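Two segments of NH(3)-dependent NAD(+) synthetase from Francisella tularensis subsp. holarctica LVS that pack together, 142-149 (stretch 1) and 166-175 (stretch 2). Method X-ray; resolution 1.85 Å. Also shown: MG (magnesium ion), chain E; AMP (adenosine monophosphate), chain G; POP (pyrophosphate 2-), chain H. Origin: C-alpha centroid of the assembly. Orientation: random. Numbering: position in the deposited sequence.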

# COMPACT_ATOMS: atom_id res chain seq x y z
N THR A 142 -9.97 5.65 6.81
CA THR A 142 -10.64 6.30 7.95
C THR A 142 -9.74 7.27 8.72
O THR A 142 -10.16 7.82 9.75
CB THR A 142 -11.17 5.27 8.95
OG1 THR A 142 -10.07 4.58 9.51
CG2 THR A 142 -12.14 4.27 8.26
N ASP A 143 -8.50 7.45 8.26
CA ASP A 143 -7.50 8.37 8.91
C ASP A 143 -8.11 9.75 9.16
O ASP A 143 -8.69 10.36 8.25
CB ASP A 143 -6.24 8.51 8.05
CG ASP A 143 -5.67 7.15 7.63
OD1 ASP A 143 -4.66 6.73 8.22
OD2 ASP A 143 -6.25 6.50 6.73
N ASN A 144 -8.01 10.23 10.41
CA ASN A 144 -8.43 11.58 10.75
C ASN A 144 -7.16 12.46 10.81
O ASN A 144 -6.04 11.93 10.64
CB ASN A 144 -9.22 11.61 12.08
CG ASN A 144 -8.42 11.06 13.24
OD1 ASN A 144 -7.28 11.46 13.47
ND2 ASN A 144 -9.00 10.11 13.99
N ALA A 145 -7.31 13.77 11.02
CA ALA A 145 -6.13 14.67 11.00
C ALA A 145 -5.09 14.33 12.05
O ALA A 145 -3.88 14.51 11.80
CB ALA A 145 -6.53 16.15 11.08
N CYS A 146 -5.53 13.82 13.20
CA CYS A 146 -4.60 13.41 14.28
C CYS A 146 -3.73 12.21 13.90
O CYS A 146 -2.49 12.27 13.99
CB CYS A 146 -5.34 13.10 15.58
SG CYS A 146 -6.39 14.45 16.20
N GLU A 147 -4.38 11.12 13.50
CA GLU A 147 -3.65 9.94 13.01
C GLU A 147 -2.71 10.29 11.87
O GLU A 147 -1.55 9.88 11.87
CB GLU A 147 -4.63 8.84 12.59
CG GLU A 147 -5.60 8.52 13.68
CD GLU A 147 -6.75 7.63 13.20
OE1 GLU A 147 -7.03 6.67 13.93
OE2 GLU A 147 -7.33 7.85 12.12
N TRP A 148 -3.21 11.07 10.91
CA TRP A 148 -2.39 11.50 9.80
C TRP A 148 -1.10 12.24 10.28
O TRP A 148 0.04 11.82 9.99
CB TRP A 148 -3.20 12.33 8.79
CG TRP A 148 -2.56 12.30 7.42
CD1 TRP A 148 -1.94 13.33 6.77
CD2 TRP A 148 -2.42 11.14 6.57
NE1 TRP A 148 -1.45 12.89 5.55
CE2 TRP A 148 -1.74 11.56 5.41
CE3 TRP A 148 -2.84 9.80 6.67
CZ2 TRP A 148 -1.46 10.69 4.35
CZ3 TRP A 148 -2.54 8.92 5.61
CH2 TRP A 148 -1.85 9.37 4.47
N TYR A 149 -1.30 13.30 11.06
CA TYR A 149 -0.16 14.06 11.58
C TYR A 149 0.82 13.24 12.42
O TYR A 149 2.05 13.44 12.34
CB TYR A 149 -0.63 15.30 12.38
CG TYR A 149 0.51 16.27 12.62
CD1 TYR A 149 0.82 17.27 11.68
CD2 TYR A 149 1.31 16.17 13.75
CE1 TYR A 149 1.90 18.16 11.90
CE2 TYR A 149 2.38 17.07 13.99
CZ TYR A 149 2.67 18.03 13.04
OH TYR A 149 3.73 18.89 13.28
MG MG E . -8.73 5.28 13.79
P AMP G . -7.17 2.25 14.18
O1P AMP G . -7.15 3.73 13.86
O2P AMP G . -5.78 1.62 14.06
O3P AMP G . -7.91 1.79 15.38
O5' AMP G . -7.91 1.53 12.92
C5' AMP G . -7.61 1.99 11.58
C4' AMP G . -8.64 1.39 10.64
O4' AMP G . -8.36 0.01 10.37
C3' AMP G . -10.05 1.36 11.22
O3' AMP G . -10.64 2.65 11.06
C2' AMP G . -10.72 0.30 10.34
O2' AMP G . -11.18 0.86 9.10
C1' AMP G . -9.58 -0.69 10.09
N9 AMP G . -9.68 -1.79 11.08
C8 AMP G . -8.98 -1.93 12.24
N7 AMP G . -9.34 -3.05 12.91
C5 AMP G . -10.32 -3.63 12.17
C6 AMP G . -11.13 -4.86 12.29
N6 AMP G . -11.01 -5.66 13.38
N1 AMP G . -12.00 -5.09 11.29
C2 AMP G . -12.17 -4.29 10.22
N3 AMP G . -11.44 -3.15 10.02
C4 AMP G . -10.53 -2.81 10.97
P1 POP H . -11.26 3.28 14.40
O1 POP H . -12.62 3.20 13.75
O2 POP H . -10.24 3.86 13.45
O3 POP H . -10.74 1.95 14.93
O POP H . -11.36 4.34 15.62
P2 POP H . -10.12 4.67 16.60
O4 POP H . -9.00 5.30 15.79
O5 POP H . -10.74 5.69 17.51
O6 POP H . -9.65 3.47 17.39
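Stretch 2 166-175: LVNLKKSQVF

A helix start can serve as a docking site for a neighbouring turn, as two segments of this NAD(+) synthetase illustrate. Stretch 2 opens with a type I beta turn, L166 to L169, closed by L169 N to L166 O (2.9 Å), and enters a helix at K171, with K170 as N-cap. The turn lies against the start of the stretch 1 helix, V167 CA 4.1 Å from N144 CA. One direct hydrogen bond joins them, A145 N to L169 O at 2.7 Å; N144 CA also approaches L166 O at 3.3 Å. From here the helices lead off in roughly opposite directions.

The N144 and E147 side chains are tied to each other's backbone. N144, chi1 p, folds back so that OD1 accepts from E147 N at 2.9 Å, while N144 N donates to E147 OE2 at 3.0 Å. E147, m then t, also places OE1 2.2 Å from the magnesium ion. V167 points away overall, yet with chi1 p its CG2 lies over the W148 five-membered ring, 3.7 Å from W148 CG; W148 is t. K171, t, p, t, t, passes N144 with CD 3.4 Å from N144 ND2 and extends NZ to pyrophosphate O5 at 2.7 Å. C146, chi1 m, sets SG 3.9 Å from K171 CB and 3.6 Å from K171 N.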

# COMPACT_ATOMS: atom_id res chain seq x y z
N LEU A 166 -12.11 11.78 6.26
CA LEU A 166 -11.96 12.32 7.62
C LEU A 166 -10.63 13.02 7.85
O LEU A 166 -10.37 13.52 8.95
CB LEU A 166 -12.15 11.22 8.70
CG LEU A 166 -13.43 10.36 8.57
CD1 LEU A 166 -13.48 9.38 9.72
CD2 LEU A 166 -14.68 11.20 8.55
N VAL A 167 -9.78 13.06 6.83
CA VAL A 167 -8.36 13.36 7.07
C VAL A 167 -8.11 14.84 7.47
O VAL A 167 -7.07 15.15 8.03
CB VAL A 167 -7.50 12.89 5.85
CG1 VAL A 167 -7.65 13.87 4.67
CG2 VAL A 167 -6.02 12.63 6.25
N ASN A 168 -9.05 15.73 7.19
CA ASN A 168 -8.96 17.12 7.67
C ASN A 168 -9.58 17.35 9.06
O ASN A 168 -9.48 18.45 9.61
CB ASN A 168 -9.57 18.11 6.68
CG ASN A 168 -8.87 18.12 5.36
OD1 ASN A 168 -7.70 17.78 5.26
ND2 ASN A 168 -9.59 18.50 4.32
N LEU A 169 -10.16 16.30 9.66
CA LEU A 169 -10.87 16.44 10.94
C LEU A 169 -10.07 16.12 12.20
O LEU A 169 -9.36 15.11 12.27
CB LEU A 169 -12.13 15.55 10.93
CG LEU A 169 -13.21 15.77 9.88
CD1 LEU A 169 -14.30 14.70 9.98
CD2 LEU A 169 -13.83 17.15 9.98
N LYS A 170 -10.21 16.98 13.21
CA LYS A 170 -9.68 16.73 14.55
C LYS A 170 -10.51 15.61 15.17
O LYS A 170 -11.66 15.40 14.78
CB LYS A 170 -9.85 17.97 15.43
CG LYS A 170 -8.88 19.11 15.12
CD LYS A 170 -9.21 20.33 16.00
CE LYS A 170 -10.40 21.11 15.46
NZ LYS A 170 -11.00 22.04 16.48
N LYS A 171 -9.94 14.93 16.15
CA LYS A 171 -10.64 13.79 16.75
C LYS A 171 -11.98 14.23 17.38
O LYS A 171 -13.00 13.56 17.24
CB LYS A 171 -9.73 13.10 17.78
CG LYS A 171 -10.26 11.74 18.27
CD LYS A 171 -10.15 10.70 17.15
CE LYS A 171 -10.60 9.31 17.65
NZ LYS A 171 -10.33 8.24 16.58
N SER A 172 -11.98 15.39 18.05
CA SER A 172 -13.20 15.92 18.63
C SER A 172 -14.28 16.17 17.58
O SER A 172 -15.48 16.00 17.85
CB SER A 172 -12.91 17.20 19.42
OG SER A 172 -12.54 18.24 18.53
N GLN A 173 -13.87 16.57 16.37
CA GLN A 173 -14.82 16.77 15.29
C GLN A 173 -15.35 15.45 14.74
O GLN A 173 -16.51 15.37 14.35
CB GLN A 173 -14.22 17.61 14.16
CG GLN A 173 -14.00 19.06 14.57
CD GLN A 173 -13.13 19.83 13.60
OE1 GLN A 173 -12.25 19.26 12.93
NE2 GLN A 173 -13.35 21.14 13.54
N VAL A 174 -14.50 14.43 14.72
CA VAL A 174 -14.98 13.08 14.39
C VAL A 174 -16.07 12.64 15.39
O VAL A 174 -17.13 12.15 14.99
CB VAL A 174 -13.82 12.06 14.32
CG1 VAL A 174 -14.35 10.62 14.08
CG2 VAL A 174 -12.81 12.48 13.19
N PHE A 175 -15.81 12.83 16.69
CA PHE A 175 -16.80 12.48 17.70
C PHE A 175 -18.10 13.28 17.56
O PHE A 175 -19.20 12.75 17.73
CB PHE A 175 -16.23 12.62 19.10
CG PHE A 175 -15.42 11.44 19.55
CD1 PHE A 175 -14.06 11.57 19.81
CD2 PHE A 175 -16.02 10.20 19.77
CE1 PHE A 175 -13.29 10.50 20.27
CE2 PHE A 175 -15.24 9.11 20.21
CZ PHE A 175 -13.88 9.26 20.45
O HOH W 1 -8.49 5.56 11.57
O HOH W 2 -10.31 9.50 6.13
O HOH W 3 -7.68 8.39 15.97